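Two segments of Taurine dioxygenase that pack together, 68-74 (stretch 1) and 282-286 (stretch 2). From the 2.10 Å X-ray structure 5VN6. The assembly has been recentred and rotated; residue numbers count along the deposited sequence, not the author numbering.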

# COMPACT_ATOMS: atom_id res chain seq x y z
N ARG A 68 15.01 26.73 -6.20
CA ARG A 68 15.50 26.99 -4.84
C ARG A 68 16.13 25.77 -4.18
O ARG A 68 16.89 25.93 -3.22
CB ARG A 68 14.35 27.49 -3.98
CG ARG A 68 13.81 28.83 -4.35
CD ARG A 68 14.67 29.89 -3.75
NE ARG A 68 13.93 30.70 -2.78
CZ ARG A 68 14.50 31.37 -1.79
NH1 ARG A 68 15.81 31.33 -1.61
NH2 ARG A 68 13.75 32.08 -0.96
N PHE A 69 15.79 24.55 -4.62
CA PHE A 69 16.42 23.36 -4.06
C PHE A 69 17.75 23.03 -4.73
O PHE A 69 18.54 22.25 -4.17
CB PHE A 69 15.49 22.15 -4.16
CG PHE A 69 14.28 22.25 -3.28
CD1 PHE A 69 13.04 22.59 -3.81
CD2 PHE A 69 14.38 22.02 -1.92
CE1 PHE A 69 11.92 22.67 -3.00
CE2 PHE A 69 13.28 22.11 -1.09
CZ PHE A 69 12.04 22.43 -1.63
N GLY A 70 18.00 23.56 -5.91
CA GLY A 70 19.22 23.29 -6.65
C GLY A 70 18.94 23.39 -8.13
O GLY A 70 17.80 23.60 -8.56
N GLU A 71 20.00 23.23 -8.92
CA GLU A 71 19.85 23.21 -10.36
C GLU A 71 18.83 22.15 -10.76
O GLU A 71 18.70 21.10 -10.12
CB GLU A 71 21.20 22.93 -11.03
N LEU A 72 18.10 22.42 -11.83
CA LEU A 72 17.05 21.55 -12.31
C LEU A 72 17.58 20.67 -13.44
O LEU A 72 18.48 21.06 -14.19
CB LEU A 72 15.86 22.38 -12.81
CG LEU A 72 15.28 23.40 -11.83
CD1 LEU A 72 14.10 24.12 -12.45
CD2 LEU A 72 14.86 22.71 -10.53
N GLU A 73 17.01 19.47 -13.55
CA GLU A 73 17.38 18.59 -14.66
C GLU A 73 16.80 19.16 -15.96
O GLU A 73 15.59 19.40 -16.05
CB GLU A 73 16.88 17.17 -14.41
CG GLU A 73 17.47 16.54 -13.15
CD GLU A 73 17.24 15.03 -13.06
OE1 GLU A 73 18.25 14.28 -12.98
OE2 GLU A 73 16.07 14.60 -13.07
N ASP A 74 17.66 19.44 -16.94
CA ASP A 74 17.23 20.12 -18.16
C ASP A 74 17.54 19.30 -19.41
O ASP A 74 17.92 19.84 -20.45
CB ASP A 74 17.86 21.51 -18.27
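Stretch 2 282-286: AGIVG

Stretch 2 enters as an extended strand at Ala282 and Gly283 and runs alongside the irregular, largely extended segment Glu71-Glu73, the two joined by a single beta bridge between Leu72 and Ile284 (CA-CA 4.4 Å). Contact along stretch 1 begins at Phe69, whose CB lies 3.6 Å from Ile284 CD1; the methyl approaches the ring obliquely, while the end of the Phe69 side chain leads away. At Gly70, the first residue to leave helical geometry after a helix, phi is positive, and a CB here would be jammed against the preceding carbonyl oxygen and sit tightly against Ile284 CG2. The chain then extends. Glu71 O accepts a nearly linear hydrogen bond from Val285 N (2.9 Å, 171°). Two residues on, Glu73 N donates to Gly283 O (2.9 Å), so these bonds flank the Leu72-Ile284 pair, and the contacts advance in opposite senses along the two chains, as in an antiparallel arrangement. Between them, Leu72 CA approaches Gly283 O at 3.3 Å in a CA-H...O contact, and Leu72 CD2 packs on Ile284 CG1 at 3.9 Å. Glu73 CG lies 3.7 Å from Val285 CG2, and a water bridges the chains farther out, donating to Glu73 OE1 (2.7 Å) and accepting from Gly286 N (3.2 Å). Asp74 makes no contact.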

# COMPACT_ATOMS: atom_id res chain seq x y z
N ALA A 282 8.98 19.39 -12.04
CA ALA A 282 10.31 20.00 -12.11
C ALA A 282 11.24 19.16 -11.27
O ALA A 282 11.09 19.10 -10.04
CB ALA A 282 10.28 21.45 -11.63
N GLY A 283 12.19 18.48 -11.92
CA GLY A 283 13.12 17.61 -11.22
C GLY A 283 14.39 18.36 -10.86
O GLY A 283 14.84 19.24 -11.59
N ILE A 284 14.94 18.03 -9.69
CA ILE A 284 16.11 18.71 -9.13
C ILE A 284 17.30 17.76 -9.20
O ILE A 284 17.18 16.59 -8.82
CB ILE A 284 15.86 19.19 -7.69
CG1 ILE A 284 14.68 20.17 -7.63
CG2 ILE A 284 17.13 19.83 -7.10
CD1 ILE A 284 13.74 19.95 -6.43
N VAL A 285 18.44 18.28 -9.66
CA VAL A 285 19.64 17.46 -9.83
C VAL A 285 20.12 16.96 -8.47
O VAL A 285 20.16 17.72 -7.49
CB VAL A 285 20.74 18.26 -10.55
CG1 VAL A 285 22.03 17.47 -10.60
CG2 VAL A 285 20.30 18.64 -11.96
N GLY A 286 20.44 15.67 -8.41
CA GLY A 286 21.05 15.05 -7.25
C GLY A 286 22.51 14.71 -7.54
O GLY A 286 23.01 14.86 -8.65
O HOH W 1 20.15 13.94 -11.11